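Local coordinates for Alr1585 protein (Nostoc sp., PDB 5C2I) that probably works as a haem-containing, dye-decolorizing (DyP-type) peroxidase that uses hydrogen peroxide to oxidise dyes and other substrates, at residues L27-G32 with P459-L464; P326-T331 with P417-G422; R364-Y369 with S382-L387. The protein carries 1 engineered substitution. All coordinates share one frame; numbering follows the deposited sequence.

Contact 1: residues L27-G32 with P459-L464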
loop_
_atom_site.group_PDB
_atom_site.type_symbol
_atom_site.label_atom_id
_atom_site.label_comp_id
_atom_site.label_asym_id
_atom_site.label_seq_id
_atom_site.Cartn_x
_atom_site.Cartn_y
_atom_site.Cartn_z
ATOM N N LEU A 27 -3.399 -28.866 -27.971
ATOM C CA LEU A 27 -2.980 -28.008 -26.868
ATOM C C LEU A 27 -1.534 -28.311 -26.405
ATOM O O LEU A 27 -0.856 -27.453 -25.864
ATOM C CB LEU A 27 -3.938 -28.140 -25.677
ATOM C CG LEU A 27 -5.364 -27.622 -25.888
ATOM C CD1 LEU A 27 -6.224 -27.859 -24.646
ATOM C CD2 LEU A 27 -5.372 -26.146 -26.263
ATOM N N ASN A 28 -1.092 -29.552 -26.574
ATOM C CA ASN A 28 0.243 -29.947 -26.191
ATOM C C ASN A 28 1.320 -29.376 -27.087
ATOM O O ASN A 28 2.405 -29.109 -26.629
ATOM C CB ASN A 28 0.371 -31.484 -26.226
ATOM C CG ASN A 28 1.601 -31.961 -25.474
ATOM O OD1 ASN A 28 1.840 -31.575 -24.324
ATOM N ND2 ASN A 28 2.451 -32.739 -26.157
ATOM N N ASP A 29 1.020 -29.186 -28.364
ATOM C CA ASP A 29 2.021 -28.728 -29.356
ATOM C C ASP A 29 1.879 -27.287 -29.772
ATOM O O ASP A 29 2.737 -26.751 -30.536
ATOM C CB ASP A 29 2.004 -29.631 -30.614
ATOM C CG ASP A 29 3.361 -29.646 -31.353
ATOM O OD1 ASP A 29 4.391 -29.494 -30.667
ATOM O OD2 ASP A 29 3.384 -29.902 -32.597
ATOM N N LEU A 30 0.817 -26.639 -29.299
ATOM C CA LEU A 30 0.566 -25.205 -29.601
ATOM C C LEU A 30 1.211 -24.382 -28.514
ATOM O O LEU A 30 1.067 -24.700 -27.312
ATOM C CB LEU A 30 -0.941 -24.929 -29.594
ATOM C CG LEU A 30 -1.408 -23.476 -29.753
ATOM C CD1 LEU A 30 -1.106 -22.990 -31.176
ATOM C CD2 LEU A 30 -2.885 -23.352 -29.472
ATOM N N GLN A 31 1.869 -23.308 -28.886
ATOM C CA GLN A 31 2.418 -22.381 -27.882
ATOM C C GLN A 31 1.282 -21.665 -27.108
ATOM O O GLN A 31 0.193 -21.441 -27.624
ATOM C CB GLN A 31 3.299 -21.317 -28.535
ATOM C CG GLN A 31 4.596 -21.865 -29.088
ATOM C CD GLN A 31 5.567 -20.769 -29.455
ATOM O OE1 GLN A 31 5.899 -19.905 -28.625
ATOM N NE2 GLN A 31 6.041 -20.796 -30.682
ATOM N N GLY A 32 1.558 -21.317 -25.862
ATOM C CA GLY A 32 0.683 -20.484 -25.050
ATOM C C GLY A 32 0.597 -19.041 -25.527
ATOM O O GLY A 32 1.254 -18.648 -26.504
ATOM N N PRO A 459 5.665 -20.890 -34.303
ATOM C CA PRO A 459 5.619 -22.262 -34.777
ATOM C C PRO A 459 5.155 -23.249 -33.714
ATOM O O PRO A 459 5.135 -22.924 -32.537
ATOM C CB PRO A 459 7.080 -22.548 -35.191
ATOM C CG PRO A 459 7.766 -21.234 -35.182
ATOM C CD PRO A 459 7.039 -20.398 -34.178
ATOM N N SER A 460 4.788 -24.448 -34.143
ATOM C CA SER A 460 4.494 -25.538 -33.228
ATOM C C SER A 460 5.763 -25.858 -32.465
ATOM O O SER A 460 6.890 -25.603 -32.953
ATOM C CB SER A 460 4.017 -26.773 -34.015
ATOM O OG SER A 460 5.048 -27.316 -34.834
ATOM N N ILE A 461 5.589 -26.369 -31.258
ATOM C CA ILE A 461 6.694 -26.688 -30.386
ATOM C C ILE A 461 7.560 -27.835 -30.959
ATOM O O ILE A 461 8.795 -27.740 -30.924
ATOM C CB ILE A 461 6.200 -26.986 -28.955
ATOM C CG1 ILE A 461 5.622 -25.673 -28.372
ATOM C CG2 ILE A 461 7.335 -27.551 -28.110
ATOM C CD1 ILE A 461 4.844 -25.834 -27.082
ATOM N N SER A 462 6.924 -28.844 -31.535
ATOM C CA SER A 462 7.644 -29.983 -32.132
ATOM C C SER A 462 8.566 -29.531 -33.251
ATOM O O SER A 462 9.704 -30.020 -33.357
ATOM C CB SER A 462 6.681 -31.094 -32.617
ATOM O OG SER A 462 5.768 -30.610 -33.609
ATOM N N PHE A 463 8.132 -28.587 -34.069
ATOM C CA PHE A 463 9.002 -28.038 -35.093
ATOM C C PHE A 463 10.291 -27.498 -34.475
ATOM O O PHE A 463 11.417 -27.828 -34.940
ATOM C CB PHE A 463 8.323 -26.957 -35.894
ATOM C CG PHE A 463 9.248 -26.131 -36.726
ATOM C CD1 PHE A 463 9.791 -26.626 -37.907
ATOM C CD2 PHE A 463 9.532 -24.823 -36.394
ATOM C CE1 PHE A 463 10.630 -25.872 -38.708
ATOM C CE2 PHE A 463 10.375 -24.027 -37.208
ATOM C CZ PHE A 463 10.940 -24.554 -38.358
ATOM N N LEU A 464 10.143 -26.705 -33.425
ATOM C CA LEU A 464 11.274 -26.077 -32.790
ATOM C C LEU A 464 12.187 -27.076 -32.078
ATOM O O LEU A 464 13.421 -26.928 -32.092
ATOM C CB LEU A 464 10.783 -24.982 -31.835
ATOM C CG LEU A 464 9.985 -23.835 -32.473
ATOM C CD1 LEU A 464 9.360 -22.955 -31.433
ATOM C CD2 LEU A 464 10.903 -23.034 -33.396
HETATM O O HOH W 1 2.322 -22.892 -31.772
#
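D29 and Q31 carry a buried, mainly polar contact that joins the end of helix 24-29, near the start of the chain, to the first turn of helix 461-465, near its finish, with strand 93-98 alongside. It is a worked example of how one aspartate can receive the start of a helix, its carboxylate taking the N-H and the hydroxyl of S462 and its backbone oxygen the N-H of I461. The D29 carboxylate, with CG anti to the backbone N (chi1 -154°), spreads both oxygens over S462. OD1 accepts from S462 N at 2.8 Å, while OD2 takes S462 OG at 2.7 Å on its syn lone pair. The main chain adds a nearly straight bond of 3.0 Å from I461 N to D29 O. S249 is a further partner of OD2. S460 OG, at the N-cap, accepts a weak capping bond from F463 N and is hydrogen-bonded to D241 as well.

Q31 reaches the loop before the helix. Its NE2 donates to P459 O at 3.0 Å, along a straight line and within both the amide and the carbonyl planes; F96 O and N95 fix the same amide from strand 93-98. The chain of Q31 passes obliquely over I461, CG lying 4.0 Å from I461 CG1. With N-H and hydroxyl donors around it at a helix N-terminus, the buried D29 carboxylate is likely to remain ionised.

Contact 2: residues P326-T331 with P417-G422. With HEM (protoporphyrin IX containing Fe), chain E.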
loop_
_atom_site.group_PDB
_atom_site.type_symbol
_atom_site.label_atom_id
_atom_site.label_comp_id
_atom_site.label_asym_id
_atom_site.label_seq_id
_atom_site.Cartn_x
_atom_site.Cartn_y
_atom_site.Cartn_z
ATOM N N PRO A 326 -20.658 7.169 -32.193
ATOM C CA PRO A 326 -20.432 7.498 -33.586
ATOM C C PRO A 326 -19.831 6.371 -34.417
ATOM O O PRO A 326 -19.093 5.520 -33.896
ATOM C CB PRO A 326 -19.435 8.674 -33.504
ATOM C CG PRO A 326 -19.832 9.363 -32.243
ATOM C CD PRO A 326 -20.111 8.192 -31.301
ATOM N N PHE A 327 -20.061 6.408 -35.748
ATOM C CA PHE A 327 -19.426 5.432 -36.623
ATOM C C PHE A 327 -17.897 5.498 -36.597
ATOM O O PHE A 327 -17.220 4.522 -36.876
ATOM C CB PHE A 327 -19.922 5.626 -38.070
ATOM C CG PHE A 327 -21.338 5.146 -38.312
ATOM C CD1 PHE A 327 -21.674 3.820 -38.131
ATOM C CD2 PHE A 327 -22.288 6.003 -38.882
ATOM C CE1 PHE A 327 -22.964 3.362 -38.414
ATOM C CE2 PHE A 327 -23.557 5.557 -39.199
ATOM C CZ PHE A 327 -23.896 4.228 -38.967
ATOM N N HIS A 328 -17.349 6.650 -36.258
ATOM C CA HIS A 328 -15.907 6.773 -36.232
ATOM C C HIS A 328 -15.221 6.294 -34.953
ATOM O O HIS A 328 -14.007 6.212 -34.943
ATOM C CB HIS A 328 -15.488 8.233 -36.518
ATOM C CG HIS A 328 -15.920 9.181 -35.447
ATOM N ND1 HIS A 328 -16.919 10.103 -35.619
ATOM C CD2 HIS A 328 -15.487 9.336 -34.179
ATOM C CE1 HIS A 328 -17.082 10.791 -34.501
ATOM N NE2 HIS A 328 -16.231 10.338 -33.613
ATOM N N SER A 329 -15.978 6.045 -33.873
ATOM C CA SER A 329 -15.383 5.715 -32.605
ATOM C C SER A 329 -14.565 4.444 -32.755
ATOM O O SER A 329 -14.961 3.523 -33.474
ATOM C CB SER A 329 -16.445 5.563 -31.517
ATOM O OG SER A 329 -17.210 6.756 -31.353
ATOM N N HIS A 330 -13.426 4.413 -32.081
ATOM C CA HIS A 330 -12.502 3.278 -32.214
ATOM C C HIS A 330 -13.176 1.884 -32.125
ATOM O O HIS A 330 -12.899 1.022 -32.978
ATOM C CB HIS A 330 -11.384 3.422 -31.201
ATOM C CG HIS A 330 -10.346 2.335 -31.271
ATOM N ND1 HIS A 330 -9.601 2.081 -32.402
ATOM C CD2 HIS A 330 -9.876 1.499 -30.312
ATOM C CE1 HIS A 330 -8.707 1.141 -32.134
ATOM N NE2 HIS A 330 -8.846 0.789 -30.873
ATOM N N THR A 331 -14.025 1.674 -31.124
ATOM C CA THR A 331 -14.679 0.369 -30.957
ATOM C C THR A 331 -15.588 0.017 -32.094
ATOM O O THR A 331 -15.640 -1.134 -32.531
ATOM C CB THR A 331 -15.467 0.231 -29.615
ATOM O OG1 THR A 331 -16.426 1.267 -29.521
ATOM C CG2 THR A 331 -14.526 0.287 -28.415
ATOM N N PRO A 417 -11.588 9.002 -40.632
ATOM C CA PRO A 417 -10.769 7.964 -40.019
ATOM C C PRO A 417 -11.090 7.761 -38.539
ATOM O O PRO A 417 -11.596 8.675 -37.868
ATOM C CB PRO A 417 -9.345 8.488 -40.197
ATOM C CG PRO A 417 -9.480 9.966 -40.428
ATOM C CD PRO A 417 -10.837 10.210 -40.985
ATOM N N ASP A 418 -10.781 6.553 -38.043
ATOM C CA ASP A 418 -10.730 6.291 -36.602
ATOM C C ASP A 418 -9.842 7.380 -35.947
ATOM O O ASP A 418 -8.703 7.537 -36.365
ATOM C CB ASP A 418 -10.123 4.888 -36.436
ATOM C CG ASP A 418 -9.993 4.424 -35.003
ATOM O OD1 ASP A 418 -9.578 5.209 -34.107
ATOM O OD2 ASP A 418 -10.256 3.208 -34.808
ATOM N N PRO A 419 -10.391 8.199 -34.987
ATOM C CA PRO A 419 -9.618 9.338 -34.458
ATOM C C PRO A 419 -8.514 8.908 -33.507
ATOM O O PRO A 419 -7.573 9.667 -33.256
ATOM C CB PRO A 419 -10.667 10.150 -33.696
ATOM C CG PRO A 419 -11.645 9.099 -33.250
ATOM C CD PRO A 419 -11.747 8.164 -34.424
ATOM N N LEU A 420 -8.566 7.652 -33.066
ATOM C CA LEU A 420 -7.512 7.111 -32.233
ATOM C C LEU A 420 -6.340 6.572 -33.036
ATOM O O LEU A 420 -5.204 6.933 -32.766
ATOM C CB LEU A 420 -8.123 5.996 -31.341
ATOM C CG LEU A 420 -7.282 5.527 -30.172
ATOM C CD1 LEU A 420 -7.090 6.651 -29.159
ATOM C CD2 LEU A 420 -7.922 4.303 -29.492
ATOM N N ILE A 421 -6.596 5.721 -34.052
ATOM C CA ILE A 421 -5.530 5.012 -34.758
ATOM C C ILE A 421 -5.547 5.169 -36.283
ATOM O O ILE A 421 -4.651 4.661 -36.981
ATOM C CB ILE A 421 -5.557 3.473 -34.476
ATOM C CG1 ILE A 421 -6.818 2.834 -35.051
ATOM C CG2 ILE A 421 -5.416 3.178 -33.026
ATOM C CD1 ILE A 421 -6.753 1.324 -35.240
ATOM N N GLY A 422 -6.515 5.891 -36.832
ATOM C CA GLY A 422 -6.607 6.031 -38.252
ATOM C C GLY A 422 -5.485 6.876 -38.850
ATOM O O GLY A 422 -5.198 7.965 -38.354
HETATM C CHA HEM E . -10.514 -1.904 -28.454
HETATM C CHB HEM E . -7.240 1.441 -27.290
HETATM C CHC HEM E . -4.671 0.262 -31.219
HETATM C CHD HEM E . -8.090 -2.886 -32.473
HETATM C C1A HEM E . -9.856 -0.873 -27.803
HETATM C C2A HEM E . -10.324 -0.216 -26.627
HETATM C C3A HEM E . -9.404 0.719 -26.305
HETATM C C4A HEM E . -8.366 0.623 -27.258
HETATM C CMA HEM E . -9.413 1.659 -25.129
HETATM C CAA HEM E . -11.618 -0.497 -25.850
HETATM C CBA HEM E . -11.575 -1.569 -24.758
HETATM C CGA HEM E . -11.211 -2.887 -25.383
HETATM O O1A HEM E . -12.077 -3.631 -25.931
HETATM O O2A HEM E . -10.030 -3.236 -25.357
HETATM C C1B HEM E . -6.238 1.359 -28.255
HETATM C C2B HEM E . -5.038 2.153 -28.240
HETATM C C3B HEM E . -4.311 1.805 -29.291
HETATM C C4B HEM E . -5.113 0.814 -30.011
HETATM C CMB HEM E . -4.692 3.149 -27.191
HETATM C CAB HEM E . -2.963 2.234 -29.742
HETATM C CBB HEM E . -2.023 2.739 -28.924
HETATM C C1C HEM E . -5.407 -0.680 -31.955
HETATM C C2C HEM E . -5.101 -1.145 -33.217
HETATM C C3C HEM E . -6.091 -2.022 -33.578
HETATM C C4C HEM E . -6.983 -2.096 -32.501
HETATM C CMC HEM E . -3.891 -0.828 -34.047
HETATM C CAC HEM E . -6.279 -2.756 -34.829
HETATM C CBC HEM E . -5.906 -2.417 -36.038
HETATM C C1D HEM E . -8.951 -2.922 -31.378
HETATM C C2D HEM E . -10.083 -3.842 -31.342
HETATM C C3D HEM E . -10.785 -3.545 -30.257
HETATM C C4D HEM E . -10.024 -2.457 -29.606
HETATM C CMD HEM E . -10.442 -4.924 -32.347
HETATM C CAD HEM E . -12.019 -4.255 -29.778
HETATM C CBD HEM E . -13.313 -3.714 -30.397
HETATM C CGD HEM E . -14.476 -4.507 -29.895
HETATM O O1D HEM E . -15.384 -3.870 -29.367
HETATM O O2D HEM E . -14.547 -5.778 -30.006
HETATM N NA HEM E . -8.694 -0.299 -28.224
HETATM N NB HEM E . -6.257 0.658 -29.345
HETATM N NC HEM E . -6.609 -1.185 -31.553
HETATM N ND HEM E . -8.990 -2.055 -30.363
HETATM FE FE HEM E . -7.681 -0.720 -29.890
HETATM O O HOH W 2 -6.289 -2.286 -28.853
#
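H330 and D418 meet in a buried contact on the haem, and the bonds to the metal come first. H330 NE2 coordinates the iron at 2.1 Å, and water 2 occupies the position across the porphyrin. The imidazole can point straight at the metal because CG is anti to the backbone N (chi1 -178°), which carries the ring out from the first turn of helix 330-334.

Hydrogen bonds then fix how that ring is turned. On its far side H330 ND1 donates to D418 OD2 at 2.7 Å, the acceptor lying in the ring plane and using its syn lone pair, although the carboxylate itself is rotated 67° from the imidazole. The other oxygen holds D418 in place: OD1 accepts from L420 N at 2.8 Å, nearly along the C-O axis, and from I421 N at 3.0 Å, from above the carboxylate plane. Together these make an Asx turn and an Asx motif, so the second-shell carboxylate is held by the backbone of its own loop.

Van der Waals contacts complete the grip. L420 CD2 sits over one face of the H330 ring in a CH-pi contact, 3.7 Å from the centroid, and also touches the porphyrin. I421 divides its branches, CD1 meeting the imidazole edge and CG2 lying 3.5 Å from haem CHC. Farther from the iron, P419 CD packs closely on H328 O, and the H328 side chain, whose ring also meets W430, crosses that of P419 at about a right angle.

A carboxylate behind the axial histidine would probably polarise the imidazole and strengthen its donation to iron; this is the proximal His-Asp haem site familiar from haem peroxidases.

Contact 3: residues R364-Y369 with S382-L387. With HEM (protoporphyrin IX containing Fe), chain E.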
loop_
_atom_site.group_PDB
_atom_site.type_symbol
_atom_site.label_atom_id
_atom_site.label_comp_id
_atom_site.label_asym_id
_atom_site.label_seq_id
_atom_site.Cartn_x
_atom_site.Cartn_y
_atom_site.Cartn_z
ATOM N N ARG A 364 -6.046 -9.794 -29.220
ATOM C CA ARG A 364 -5.026 -8.828 -28.786
ATOM C C ARG A 364 -4.263 -9.358 -27.538
ATOM O O ARG A 364 -4.877 -9.924 -26.583
ATOM C CB ARG A 364 -5.680 -7.481 -28.520
ATOM C CG ARG A 364 -6.194 -6.832 -29.811
ATOM C CD ARG A 364 -6.926 -5.517 -29.554
ATOM N NE ARG A 364 -8.165 -5.836 -28.849
ATOM C CZ ARG A 364 -8.690 -5.122 -27.861
ATOM N NH1 ARG A 364 -8.124 -4.007 -27.454
ATOM N NH2 ARG A 364 -9.795 -5.527 -27.280
ATOM N N ARG A 365 -2.964 -9.151 -27.536
ATOM C CA ARG A 365 -2.102 -9.542 -26.416
ATOM C C ARG A 365 -1.108 -8.441 -26.103
ATOM O O ARG A 365 0.094 -8.703 -25.949
ATOM C CB ARG A 365 -1.379 -10.867 -26.743
ATOM C CG ARG A 365 -2.287 -12.036 -27.109
ATOM C CD ARG A 365 -2.988 -12.618 -25.891
ATOM N NE ARG A 365 -3.906 -13.714 -26.244
ATOM C CZ ARG A 365 -5.208 -13.750 -25.986
ATOM N NH1 ARG A 365 -5.818 -12.689 -25.494
ATOM N NH2 ARG A 365 -5.942 -14.818 -26.298
ATOM N N ALA A 366 -1.616 -7.203 -26.109
ATOM C CA ALA A 366 -0.766 -6.022 -25.998
ATOM C C ALA A 366 -0.333 -5.767 -24.561
ATOM O O ALA A 366 -0.980 -6.241 -23.590
ATOM C CB ALA A 366 -1.476 -4.804 -26.566
ATOM N N VAL A 367 0.748 -5.011 -24.406
ATOM C CA VAL A 367 1.237 -4.594 -23.085
ATOM C C VAL A 367 1.775 -3.188 -23.230
ATOM O O VAL A 367 1.995 -2.713 -24.361
ATOM C CB VAL A 367 2.332 -5.502 -22.507
ATOM C CG1 VAL A 367 1.791 -6.892 -22.226
ATOM C CG2 VAL A 367 3.508 -5.604 -23.445
ATOM N N SER A 368 2.043 -2.542 -22.116
ATOM C CA SER A 368 2.512 -1.150 -22.167
ATOM C C SER A 368 4.040 -1.045 -22.080
ATOM O O SER A 368 4.706 -1.926 -21.564
ATOM C CB SER A 368 1.857 -0.375 -21.018
ATOM O OG SER A 368 0.490 -0.162 -21.360
ATOM N N TYR A 369 4.552 0.074 -22.566
ATOM C CA TYR A 369 5.949 0.487 -22.343
ATOM C C TYR A 369 6.046 1.946 -21.935
ATOM O O TYR A 369 5.110 2.738 -22.104
ATOM C CB TYR A 369 6.789 0.269 -23.599
ATOM C CG TYR A 369 6.601 1.262 -24.724
ATOM C CD1 TYR A 369 5.636 1.066 -25.714
ATOM C CD2 TYR A 369 7.437 2.377 -24.841
ATOM C CE1 TYR A 369 5.501 1.965 -26.761
ATOM C CE2 TYR A 369 7.298 3.295 -25.869
ATOM C CZ TYR A 369 6.312 3.093 -26.819
ATOM O OH TYR A 369 6.197 3.964 -27.863
ATOM N N SER A 382 6.598 6.702 -24.483
ATOM C CA SER A 382 5.607 5.853 -23.835
ATOM C C SER A 382 4.535 5.429 -24.805
ATOM O O SER A 382 4.156 6.177 -25.718
ATOM C CB SER A 382 4.927 6.588 -22.700
ATOM O OG SER A 382 5.804 6.793 -21.613
ATOM N N GLY A 383 4.039 4.222 -24.608
ATOM C CA GLY A 383 2.946 3.714 -25.452
ATOM C C GLY A 383 2.565 2.281 -25.277
ATOM O O GLY A 383 2.615 1.735 -24.161
ATOM N N LEU A 384 2.103 1.685 -26.373
ATOM C CA LEU A 384 1.578 0.373 -26.397
ATOM C C LEU A 384 2.448 -0.512 -27.250
ATOM O O LEU A 384 2.723 -0.205 -28.418
ATOM C CB LEU A 384 0.143 0.372 -26.984
ATOM C CG LEU A 384 -0.627 -0.942 -26.857
ATOM C CD1 LEU A 384 -1.054 -1.155 -25.406
ATOM C CD2 LEU A 384 -1.849 -0.959 -27.792
ATOM N N LEU A 385 2.856 -1.649 -26.665
ATOM C CA LEU A 385 3.440 -2.729 -27.466
ATOM C C LEU A 385 2.273 -3.558 -27.960
ATOM O O LEU A 385 1.694 -4.364 -27.200
ATOM C CB LEU A 385 4.439 -3.557 -26.667
ATOM C CG LEU A 385 5.562 -2.725 -26.031
ATOM C CD1 LEU A 385 6.423 -3.610 -25.135
ATOM C CD2 LEU A 385 6.398 -2.028 -27.093
ATOM N N PHE A 386 1.848 -3.268 -29.181
ATOM C CA PHE A 386 0.664 -3.888 -29.776
ATOM C C PHE A 386 1.026 -5.246 -30.332
ATOM O O PHE A 386 1.860 -5.344 -31.242
ATOM C CB PHE A 386 0.100 -2.988 -30.891
ATOM C CG PHE A 386 -1.101 -3.546 -31.582
ATOM C CD1 PHE A 386 -2.380 -3.331 -31.060
ATOM C CD2 PHE A 386 -0.954 -4.355 -32.729
ATOM C CE1 PHE A 386 -3.504 -3.832 -31.711
ATOM C CE2 PHE A 386 -2.082 -4.864 -33.380
ATOM C CZ PHE A 386 -3.359 -4.623 -32.857
ATOM N N LEU A 387 0.447 -6.294 -29.762
ATOM C CA LEU A 387 0.600 -7.656 -30.302
ATOM C C LEU A 387 -0.782 -8.205 -30.576
ATOM O O LEU A 387 -1.655 -8.071 -29.725
ATOM C CB LEU A 387 1.273 -8.586 -29.295
ATOM C CG LEU A 387 2.793 -8.443 -29.076
ATOM C CD1 LEU A 387 3.109 -7.215 -28.229
ATOM C CD2 LEU A 387 3.309 -9.681 -28.365
HETATM C CHA HEM E . -10.514 -1.904 -28.454
HETATM C CHB HEM E . -7.240 1.441 -27.290
HETATM C CHC HEM E . -4.671 0.262 -31.219
HETATM C CHD HEM E . -8.090 -2.886 -32.473
HETATM C C1A HEM E . -9.856 -0.873 -27.803
HETATM C C2A HEM E . -10.324 -0.216 -26.627
HETATM C C3A HEM E . -9.404 0.719 -26.305
HETATM C C4A HEM E . -8.366 0.623 -27.258
HETATM C CMA HEM E . -9.413 1.659 -25.129
HETATM C CAA HEM E . -11.618 -0.497 -25.850
HETATM C CBA HEM E . -11.575 -1.569 -24.758
HETATM C CGA HEM E . -11.211 -2.887 -25.383
HETATM O O1A HEM E . -12.077 -3.631 -25.931
HETATM O O2A HEM E . -10.030 -3.236 -25.357
HETATM C C1B HEM E . -6.238 1.359 -28.255
HETATM C C2B HEM E . -5.038 2.153 -28.240
HETATM C C3B HEM E . -4.311 1.805 -29.291
HETATM C C4B HEM E . -5.113 0.814 -30.011
HETATM C CMB HEM E . -4.692 3.149 -27.191
HETATM C CAB HEM E . -2.963 2.234 -29.742
HETATM C CBB HEM E . -2.023 2.739 -28.924
HETATM C C1C HEM E . -5.407 -0.680 -31.955
HETATM C C2C HEM E . -5.101 -1.145 -33.217
HETATM C C3C HEM E . -6.091 -2.022 -33.578
HETATM C C4C HEM E . -6.983 -2.096 -32.501
HETATM C CMC HEM E . -3.891 -0.828 -34.047
HETATM C CAC HEM E . -6.279 -2.756 -34.829
HETATM C CBC HEM E . -5.906 -2.417 -36.038
HETATM C C1D HEM E . -8.951 -2.922 -31.378
HETATM C C2D HEM E . -10.083 -3.842 -31.342
HETATM C C3D HEM E . -10.785 -3.545 -30.257
HETATM C C4D HEM E . -10.024 -2.457 -29.606
HETATM C CMD HEM E . -10.442 -4.924 -32.347
HETATM C CAD HEM E . -12.019 -4.255 -29.778
HETATM C CBD HEM E . -13.313 -3.714 -30.397
HETATM C CGD HEM E . -14.476 -4.507 -29.895
HETATM O O1D HEM E . -15.384 -3.870 -29.367
HETATM O O2D HEM E . -14.547 -5.778 -30.006
HETATM N NA HEM E . -8.694 -0.299 -28.224
HETATM N NB HEM E . -6.257 0.658 -29.345
HETATM N NC HEM E . -6.609 -1.185 -31.553
HETATM N ND HEM E . -8.990 -2.055 -30.363
HETATM FE FE HEM E . -7.681 -0.720 -29.890
HETATM O O HOH W 2 -6.289 -2.286 -28.853
HETATM O O HOH W 3 -0.588 2.099 -23.346
#
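The Y369 ring lies with one face on the peptide between S382 and G383: G383 N is 3.3 Å above its centre, S382 C nearer the rim, and L384 C stands at the edge. F386 has the haem methyl CMC over one face. The R364 guanidinium sets one face against haem C4D and its edge toward the propionate oxygen O2A. Behind these groups is an antiparallel strand pair of the C-terminal DyP sheet, strongly twisted, with the strand directions 140° apart. V367 and L385 form a hydrogen-bonded pair (L385 N to V367 O, 2.7 Å), as do Y369 and G383; S368 and L384 form the non-hydrogen-bonded pair between them.

With CG between its backbone N and carbonyl carbon (chi1 76°), Y369 swings its ring across the neighbouring strand, where CD1 also touches L385 CD2 at 3.5 Å. An alanine in place of Y369 would probably uncover the G383 peptide, open a gap beside L385 and leave K258 without its cation-pi partner.

L384 and F386 face the haem. Beside them R364 NH1 and NH2 both hold haem O2A, and NH1 also donates, at 2.9 Å, to the iron-bound water 2.

Overall arrangement
All three contacts are largely buried, yet their chemistry follows their place in the fold. Contact 3 is the most central, its centre about 8 Å from that of the chain, and rests on regular sheet pairing. Contacts 1 and 2 lie farther out on opposite sides of the chain's centre, their own centres about 36 Å apart, and both depend on an aspartate: one receives a helix start, the other orients a histidine. Contacts 2 and 3 share the haem and water 2, approaching the iron from its two sides without touching each other. Contact 1 has no part in the haem site, but strand 448-458, which leads into 459-464, belongs to the same sheet as contact 3.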